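Local coordinates for uncharacterized protein (Parabacteroides merdae ATCC 43184, PDB 4OPW) that is of unknown function but probably acts in cell adhesion, as a putative adhesin built around an auto-transporter-like head domain, at residues F21-F26 against W87-K92; D31-S37 against I80-K86; F99-L105 against Q121-E127. One frame throughout, in Å; residues are numbered along the deposited sequence.

In the fold
From the N terminus, the chain lays down strand 23-27, turns, and runs back as strand 31-36 in the facing sheet; each then waits for a partner from much later in the sequence. Strand 80-85 arrives first and pairs with 31-36 (interaction 2); strand 90-94 follows and pairs with 23-27 (interaction 1), so the loop of interaction 2 lies within that of interaction 1. Interaction 3 comes afterwards, in series, joining 99-105 to 121-127 one coil further on. Interactions 2 and 3 share a sheet, because strand 98-101 also borders 31-36. Interaction 1 belongs to the opposing sheet, and Phe26, Phe32 and Phe99 pack between the two.

Interaction 1: residues F21-F26 against W87-K92; sequences FNAIKF and WLKEVK
Build strands 23-26 and 90-92 as parallel neighbours, axes 4.7 Å apart at closest approach and 2° from exact alignment. Ala23 pairs with Glu90, Ile24 with Val91 and Lys25 with Lys92, at CA-CA distances of 4.7 to 4.8 Å. The backbone hydrogen bonds step from strand to strand: Lys89 N to Asn22 O (2.7 Å), Ile24 N to Glu90 O (3.0 Å), Lys92 N to Ile24 O (2.8 Å) and Phe26 N to Lys92 O (3.1 Å). Before the strands, a water bridges Phe21 O (2.8 Å) and Trp87 N (3.0 Å).

On the apolar face, Ile24 (m, t) brings CD1 to 3.7 Å from Leu88 CD1, and the Phe26 ring edge meets Val91, CE1 to CG1 4.4 Å. Phe99 and Tyr34 of the opposing sheet cover this side.

The other face carries Ala23, Glu90, Lys25 and Lys92. Within one strand, Lys92 NZ forms a salt bridge with Glu90 OE2 at 3.2 Å; a water joins Lys92 NZ (2.7 Å) to Lys25 NZ (3.4 Å, weak).

In-register parallel strands with an apolar inner face and a charged outer one, stacked coil upon coil, are typical of a right-handed parallel beta-helix, consistent with the pectate-lyase-like clan of this domain.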
# COMPACT_ATOMS: atom_id res chain seq x y z
N PHE A 21 15.81 10.05 -2.96
CA PHE A 21 14.35 10.16 -3.07
C PHE A 21 13.73 9.76 -1.74
O PHE A 21 14.31 8.94 -1.02
CB PHE A 21 13.78 9.32 -4.24
CG PHE A 21 13.97 7.83 -4.12
CD1 PHE A 21 13.03 7.04 -3.46
CD2 PHE A 21 15.10 7.21 -4.66
CE1 PHE A 21 13.23 5.66 -3.32
CE2 PHE A 21 15.28 5.83 -4.54
CZ PHE A 21 14.35 5.06 -3.86
N ASN A 22 12.54 10.29 -1.42
CA ASN A 22 11.85 9.90 -0.19
C ASN A 22 10.38 9.53 -0.51
O ASN A 22 9.58 9.30 0.40
CB ASN A 22 11.94 11.00 0.90
CG ASN A 22 11.28 12.31 0.51
OD1 ASN A 22 10.59 12.41 -0.51
ND2 ASN A 22 11.51 13.35 1.31
N ALA A 23 10.04 9.49 -1.81
CA ALA A 23 8.69 9.19 -2.27
C ALA A 23 8.78 8.48 -3.59
O ALA A 23 9.69 8.75 -4.40
CB ALA A 23 7.86 10.47 -2.39
N ILE A 24 7.85 7.54 -3.82
CA ILE A 24 7.84 6.72 -5.02
C ILE A 24 6.48 6.78 -5.71
O ILE A 24 5.45 6.71 -5.03
CB ILE A 24 8.21 5.23 -4.68
CG1 ILE A 24 9.62 5.11 -4.06
CG2 ILE A 24 8.08 4.31 -5.93
CD1 ILE A 24 9.92 3.72 -3.34
N LYS A 25 6.48 6.88 -7.04
CA LYS A 25 5.26 6.87 -7.85
C LYS A 25 5.50 6.05 -9.10
O LYS A 25 6.48 6.27 -9.81
CB LYS A 25 4.81 8.30 -8.20
CG LYS A 25 3.49 8.41 -8.95
CD LYS A 25 3.12 9.89 -9.11
CE LYS A 25 1.90 10.12 -9.97
NZ LYS A 25 1.63 11.58 -10.14
N PHE A 26 4.62 5.09 -9.38
CA PHE A 26 4.74 4.30 -10.61
C PHE A 26 3.38 3.70 -10.95
O PHE A 26 2.54 3.50 -10.07
CB PHE A 26 5.84 3.21 -10.52
CG PHE A 26 5.65 2.14 -9.46
CD1 PHE A 26 5.63 2.46 -8.10
CD2 PHE A 26 5.64 0.79 -9.81
CE1 PHE A 26 5.47 1.47 -7.13
CE2 PHE A 26 5.53 -0.20 -8.83
CZ PHE A 26 5.41 0.15 -7.50
N TRP A 87 15.33 7.41 3.40
CA TRP A 87 14.00 7.77 3.89
C TRP A 87 12.91 7.43 2.89
O TRP A 87 13.12 7.49 1.67
CB TRP A 87 13.96 9.28 4.18
CG TRP A 87 15.01 9.75 5.14
CD1 TRP A 87 16.15 10.43 4.85
CD2 TRP A 87 15.04 9.51 6.55
NE1 TRP A 87 16.87 10.66 5.99
CE2 TRP A 87 16.21 10.10 7.05
CE3 TRP A 87 14.18 8.83 7.44
CZ2 TRP A 87 16.54 10.08 8.42
CZ3 TRP A 87 14.49 8.84 8.80
CH2 TRP A 87 15.68 9.43 9.27
N LEU A 88 11.71 7.10 3.41
CA LEU A 88 10.55 6.84 2.57
C LEU A 88 9.29 7.34 3.29
O LEU A 88 8.93 6.80 4.33
CB LEU A 88 10.40 5.37 2.18
CG LEU A 88 9.26 5.07 1.20
CD1 LEU A 88 9.53 5.66 -0.19
CD2 LEU A 88 8.98 3.58 1.13
N LYS A 89 8.64 8.36 2.74
CA LYS A 89 7.44 8.91 3.39
C LYS A 89 6.17 8.59 2.59
O LYS A 89 5.06 8.75 3.12
CB LYS A 89 7.58 10.44 3.62
CG LYS A 89 7.51 11.26 2.30
CD LYS A 89 7.58 12.76 2.55
CE LYS A 89 7.42 13.52 1.27
NZ LYS A 89 7.43 14.98 1.49
N GLU A 90 6.31 8.17 1.33
CA GLU A 90 5.12 7.97 0.49
C GLU A 90 5.35 7.02 -0.66
O GLU A 90 6.41 7.03 -1.28
CB GLU A 90 4.71 9.34 -0.08
CG GLU A 90 3.47 9.40 -0.96
CD GLU A 90 3.34 10.80 -1.52
OE1 GLU A 90 3.05 11.72 -0.71
OE2 GLU A 90 3.69 11.02 -2.70
N VAL A 91 4.32 6.22 -0.96
CA VAL A 91 4.31 5.33 -2.11
C VAL A 91 2.96 5.46 -2.80
O VAL A 91 1.92 5.35 -2.12
CB VAL A 91 4.61 3.83 -1.78
CG1 VAL A 91 4.60 2.96 -3.05
CG2 VAL A 91 5.94 3.67 -1.02
N LYS A 92 2.97 5.70 -4.12
CA LYS A 92 1.76 5.74 -4.95
C LYS A 92 1.95 4.65 -6.01
O LYS A 92 2.83 4.78 -6.86
CB LYS A 92 1.53 7.15 -5.56
CG LYS A 92 1.51 8.27 -4.53
CD LYS A 92 0.97 9.56 -5.08
CE LYS A 92 0.59 10.48 -3.94
NZ LYS A 92 0.99 11.88 -4.20
O HOH W 1 16.06 9.34 1.17
O HOH W 2 4.92 9.71 -4.57
O HOH W 3 0.99 12.33 -6.91

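Interaction 2: residues D31-S37 against I80-K86; sequences DFNYEQS and IVKTNSK
Strands 31-36 and 80-85 run parallel, 4.7 Å apart at closest approach and 13° off alignment, in unbroken register from Asp31-Ile80 to Gln36-Ser85, as between coils of a parallel beta-helix. The Asp31 carboxylate, beside Ile80, reaches Lys78 and Asn98. Val81 N donates to Asp31 O (2.8 Å) and Val81 O accepts from Asn33 N (2.7 Å). Val81 (t) also sets CG1 over the face of the Phe32 ring (chi1 t), 3.9 Å from its centroid, a CH-pi contact. Lys82 lies on the other face beside Asn33. Thr83 N bonds to Asn33 O (3.0 Å) and Thr83 O takes Glu35 N (3.2 Å), while Thr83 CG2 touches Phe32 CZ at 3.5 Å; the Thr83 hydroxyl turns to His42 O. Asn84 (p) gives ND2 to Ser37 OG at 3.0 Å. Ser85 N makes a weak bond to Glu35 O (3.3 Å), Ser85 O receives Ser37 N (3.0 Å), and Ser85 OG (chi1 p) accepts from Tyr34 OH at 2.7 Å. Lys86 O accepts Gln36 NE2 (2.8 Å).

The face of Phe32, Val81 and Thr83 is thus buried and largely apolar, that of Asp31, Asn33 and Lys82 more exposed, with side-chain hydrogen bonds gathering towards Lys86.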
# COMPACT_ATOMS: atom_id res chain seq x y z
N ASP A 31 7.50 -5.01 -11.00
CA ASP A 31 7.86 -5.61 -9.73
C ASP A 31 8.84 -4.67 -9.07
O ASP A 31 9.98 -4.61 -9.50
CB ASP A 31 8.46 -7.01 -9.96
CG ASP A 31 7.44 -7.90 -10.63
OD1 ASP A 31 6.40 -8.18 -10.00
OD2 ASP A 31 7.59 -8.16 -11.87
N PHE A 32 8.38 -3.88 -8.09
CA PHE A 32 9.22 -2.86 -7.46
C PHE A 32 9.67 -3.32 -6.06
O PHE A 32 8.83 -3.47 -5.16
CB PHE A 32 8.47 -1.50 -7.38
CG PHE A 32 9.34 -0.29 -7.15
CD1 PHE A 32 10.02 -0.11 -5.95
CD2 PHE A 32 9.38 0.74 -8.09
CE1 PHE A 32 10.82 1.02 -5.73
CE2 PHE A 32 10.17 1.87 -7.88
CZ PHE A 32 10.88 2.01 -6.69
N ASN A 33 10.98 -3.57 -5.90
CA ASN A 33 11.60 -4.06 -4.68
C ASN A 33 12.37 -2.94 -4.01
O ASN A 33 13.31 -2.39 -4.60
CB ASN A 33 12.50 -5.27 -5.00
CG ASN A 33 11.68 -6.42 -5.55
OD1 ASN A 33 10.67 -6.81 -4.95
ND2 ASN A 33 11.99 -6.90 -6.75
N TYR A 34 11.96 -2.59 -2.80
CA TYR A 34 12.54 -1.48 -2.07
C TYR A 34 13.14 -1.88 -0.75
O TYR A 34 12.60 -2.73 -0.03
CB TYR A 34 11.44 -0.39 -1.82
CG TYR A 34 11.90 0.75 -0.94
CD1 TYR A 34 12.65 1.80 -1.47
CD2 TYR A 34 11.67 0.73 0.43
CE1 TYR A 34 13.17 2.80 -0.64
CE2 TYR A 34 12.19 1.72 1.27
CZ TYR A 34 12.94 2.75 0.73
OH TYR A 34 13.44 3.70 1.58
N GLU A 35 14.23 -1.21 -0.40
CA GLU A 35 14.85 -1.38 0.91
C GLU A 35 15.24 -0.01 1.45
O GLU A 35 15.69 0.86 0.70
CB GLU A 35 16.06 -2.33 0.86
CG GLU A 35 15.66 -3.80 0.85
CD GLU A 35 16.79 -4.80 0.65
OE1 GLU A 35 17.87 -4.61 1.24
OE2 GLU A 35 16.57 -5.79 -0.09
N GLN A 36 15.00 0.20 2.74
CA GLN A 36 15.37 1.44 3.43
C GLN A 36 16.74 1.20 4.06
O GLN A 36 16.90 0.29 4.88
CB GLN A 36 14.32 1.87 4.47
CG GLN A 36 14.51 3.33 4.92
CD GLN A 36 13.68 3.75 6.12
OE1 GLN A 36 12.73 3.08 6.52
NE2 GLN A 36 14.00 4.90 6.70
N SER A 37 17.75 1.99 3.64
CA SER A 37 19.10 1.83 4.16
C SER A 37 19.92 3.09 3.96
O SER A 37 19.55 3.94 3.16
CB SER A 37 19.81 0.67 3.45
OG SER A 37 20.16 1.00 2.12
N ILE A 80 11.44 -5.30 -13.66
CA ILE A 80 11.81 -5.37 -12.24
C ILE A 80 12.64 -4.16 -11.87
O ILE A 80 13.57 -3.80 -12.59
CB ILE A 80 12.59 -6.69 -11.89
CG1 ILE A 80 11.88 -7.96 -12.42
CG2 ILE A 80 12.85 -6.79 -10.35
CD1 ILE A 80 12.77 -9.26 -12.28
N VAL A 81 12.29 -3.53 -10.74
CA VAL A 81 13.01 -2.40 -10.18
C VAL A 81 13.50 -2.82 -8.79
O VAL A 81 12.71 -3.32 -7.99
CB VAL A 81 12.13 -1.12 -10.13
CG1 VAL A 81 12.89 0.04 -9.45
CG2 VAL A 81 11.68 -0.72 -11.53
N LYS A 82 14.80 -2.65 -8.53
CA LYS A 82 15.37 -2.89 -7.20
C LYS A 82 16.10 -1.61 -6.79
O LYS A 82 17.04 -1.21 -7.46
CB LYS A 82 16.30 -4.11 -7.17
CG LYS A 82 16.79 -4.41 -5.75
CD LYS A 82 17.77 -5.57 -5.70
CE LYS A 82 18.53 -5.55 -4.39
NZ LYS A 82 19.14 -6.87 -4.08
N THR A 83 15.65 -0.93 -5.70
CA THR A 83 16.32 0.32 -5.32
C THR A 83 16.26 0.52 -3.80
O THR A 83 15.60 -0.25 -3.10
CB THR A 83 15.73 1.51 -6.11
OG1 THR A 83 16.56 2.66 -5.96
CG2 THR A 83 14.28 1.82 -5.73
N ASN A 84 16.97 1.52 -3.31
CA ASN A 84 17.01 1.82 -1.88
C ASN A 84 17.11 3.33 -1.66
O ASN A 84 17.55 4.07 -2.56
CB ASN A 84 18.21 1.10 -1.20
CG ASN A 84 19.56 1.68 -1.55
OD1 ASN A 84 20.00 1.60 -2.70
ND2 ASN A 84 20.25 2.28 -0.57
N SER A 85 16.73 3.78 -0.46
CA SER A 85 16.86 5.17 -0.05
C SER A 85 16.97 5.22 1.46
O SER A 85 16.56 4.28 2.14
CB SER A 85 15.68 6.00 -0.54
OG SER A 85 14.50 5.73 0.19
N LYS A 86 17.47 6.34 1.99
CA LYS A 86 17.58 6.47 3.43
C LYS A 86 16.19 6.68 4.09
O LYS A 86 15.96 6.23 5.21
CB LYS A 86 18.53 7.63 3.76
CG LYS A 86 18.83 7.78 5.24
CD LYS A 86 20.00 8.73 5.51
CE LYS A 86 20.08 9.00 7.00
NZ LYS A 86 21.28 9.83 7.35

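Interaction 3: residues F99-L105 against Q121-E127; sequences FIANSPL and QLKQKVE. With EDO (1,2-ethanediol), chain E.
Extended Phe99 opens a parallel pairing: its O accepts Gln121 N (2.8 Å), and its ring (chi1 t) turns an edge to Leu122, CE2 to CD2 4.1 Å. Ile100 pairs with Gln121, CA-CA 4.8 Å. Ala101 N bonds to Gln121 O (2.9 Å), Ala101 O accepts Lys123 N (3.2 Å), and Ala101 CB lies 3.8 Å from Leu122 CD2.

At Asn102 (phi/psi -99/23) the chain turns and direct pairing lapses. Water bridges Asn102 OD1 (2.7 Å) to Lys123 NZ (2.8 Å), and another joins Ser103 O to Gln124 N, 3.0 Å from each. Ser103 OG donates to Pro104 O (2.9 Å) and accepts from Gln36 N of the preceding coil. Pairing resumes at Leu105, whose N bonds to Lys125 O (3.0 Å) and whose O accepts Glu127 N (2.8 Å); Leu105 CD1 (rotamer m, t) meets Val126 CG2 at 4.1 Å and Leu122 CD2 at 4.2 Å.

Strand pairs joined by matching turns, with Phe99, Ala101, Leu105, Leu122 and Val126 inside, typify successive parallel beta-helix coils.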
# COMPACT_ATOMS: atom_id res chain seq x y z
N PHE A 99 4.51 -3.85 -5.29
CA PHE A 99 5.45 -3.08 -4.48
C PHE A 99 5.80 -3.92 -3.26
O PHE A 99 4.90 -4.33 -2.53
CB PHE A 99 4.93 -1.69 -4.05
CG PHE A 99 5.95 -0.95 -3.21
CD1 PHE A 99 6.95 -0.18 -3.82
CD2 PHE A 99 5.93 -1.03 -1.82
CE1 PHE A 99 7.90 0.49 -3.05
CE2 PHE A 99 6.87 -0.33 -1.05
CZ PHE A 99 7.87 0.40 -1.67
N ILE A 100 7.09 -4.21 -3.07
CA ILE A 100 7.53 -4.98 -1.91
C ILE A 100 8.60 -4.22 -1.14
O ILE A 100 9.63 -3.86 -1.73
CB ILE A 100 8.06 -6.40 -2.31
CG1 ILE A 100 6.97 -7.28 -3.01
CG2 ILE A 100 8.63 -7.12 -1.08
CD1 ILE A 100 7.50 -8.62 -3.59
N ALA A 101 8.39 -4.01 0.17
CA ALA A 101 9.41 -3.43 1.05
C ALA A 101 10.09 -4.60 1.77
O ALA A 101 9.43 -5.33 2.53
CB ALA A 101 8.79 -2.44 2.03
N ASN A 102 11.38 -4.84 1.47
CA ASN A 102 12.17 -5.96 2.01
C ASN A 102 13.06 -5.57 3.18
O ASN A 102 14.06 -6.23 3.48
CB ASN A 102 13.01 -6.58 0.91
CG ASN A 102 12.18 -7.45 -0.00
OD1 ASN A 102 11.38 -8.27 0.46
ND2 ASN A 102 12.34 -7.26 -1.30
N SER A 103 12.69 -4.49 3.85
CA SER A 103 13.40 -4.00 5.02
C SER A 103 12.41 -3.45 6.00
O SER A 103 11.31 -3.07 5.58
CB SER A 103 14.38 -2.88 4.62
OG SER A 103 13.66 -1.68 4.37
N PRO A 104 12.79 -3.24 7.28
CA PRO A 104 11.92 -2.47 8.17
C PRO A 104 11.80 -1.04 7.63
O PRO A 104 12.65 -0.60 6.82
CB PRO A 104 12.66 -2.49 9.52
CG PRO A 104 13.67 -3.60 9.42
CD PRO A 104 14.06 -3.61 7.94
N LEU A 105 10.74 -0.34 8.02
CA LEU A 105 10.49 1.04 7.59
C LEU A 105 10.28 1.93 8.80
O LEU A 105 9.57 1.56 9.74
CB LEU A 105 9.27 1.14 6.67
CG LEU A 105 9.33 0.35 5.34
CD1 LEU A 105 7.99 0.35 4.66
CD2 LEU A 105 10.41 0.89 4.43
N GLN A 121 3.19 -5.10 -0.43
CA GLN A 121 3.59 -5.98 0.67
C GLN A 121 4.69 -5.33 1.48
O GLN A 121 5.80 -5.12 0.97
CB GLN A 121 4.04 -7.37 0.18
CG GLN A 121 2.99 -8.14 -0.64
CD GLN A 121 3.64 -9.31 -1.33
OE1 GLN A 121 4.08 -9.21 -2.48
NE2 GLN A 121 3.76 -10.40 -0.64
N LEU A 122 4.40 -4.98 2.75
CA LEU A 122 5.40 -4.42 3.67
C LEU A 122 5.79 -5.59 4.54
O LEU A 122 5.04 -5.96 5.43
CB LEU A 122 4.87 -3.20 4.44
CG LEU A 122 4.17 -2.10 3.59
CD1 LEU A 122 3.69 -0.96 4.47
CD2 LEU A 122 5.07 -1.59 2.43
N LYS A 123 6.88 -6.27 4.17
CA LYS A 123 7.23 -7.57 4.77
C LYS A 123 7.92 -7.51 6.14
O LYS A 123 7.97 -8.55 6.82
CB LYS A 123 8.09 -8.38 3.79
CG LYS A 123 7.32 -8.78 2.53
CD LYS A 123 8.04 -9.86 1.75
CE LYS A 123 7.22 -10.37 0.59
NZ LYS A 123 7.98 -11.37 -0.22
N GLN A 124 8.48 -6.35 6.54
CA GLN A 124 9.16 -6.23 7.83
C GLN A 124 8.58 -5.07 8.64
O GLN A 124 7.79 -4.27 8.11
CB GLN A 124 10.67 -6.11 7.65
CG GLN A 124 11.31 -7.45 7.26
CD GLN A 124 12.78 -7.35 6.91
OE1 GLN A 124 13.19 -7.64 5.79
NE2 GLN A 124 13.60 -6.98 7.86
N LYS A 125 8.89 -5.01 9.94
CA LYS A 125 8.26 -4.06 10.85
C LYS A 125 8.28 -2.60 10.34
O LYS A 125 9.32 -2.06 9.97
CB LYS A 125 8.86 -4.14 12.27
CG LYS A 125 8.09 -3.33 13.31
CD LYS A 125 8.71 -3.48 14.70
CE LYS A 125 7.83 -2.90 15.78
NZ LYS A 125 8.37 -3.17 17.13
N VAL A 126 7.09 -2.00 10.33
CA VAL A 126 6.86 -0.60 10.00
C VAL A 126 6.68 0.14 11.34
O VAL A 126 5.74 -0.15 12.07
CB VAL A 126 5.64 -0.42 9.06
CG1 VAL A 126 5.36 1.06 8.77
CG2 VAL A 126 5.83 -1.21 7.76
N GLU A 127 7.60 1.06 11.67
CA GLU A 127 7.50 1.82 12.93
C GLU A 127 7.51 3.29 12.58
O GLU A 127 8.56 3.86 12.29
CB GLU A 127 8.62 1.44 13.91
CG GLU A 127 8.51 2.19 15.23
CD GLU A 127 9.12 1.54 16.45
OE1 GLU A 127 9.83 0.52 16.31
OE2 GLU A 127 8.86 2.06 17.57
C1 EDO E . 6.15 4.43 17.08
O1 EDO E . 6.68 4.16 18.37
C2 EDO E . 4.94 5.37 17.21
O2 EDO E . 3.99 4.79 18.11
O HOH W 4 10.54 -10.49 -0.74
O HOH W 5 8.34 -3.56 5.47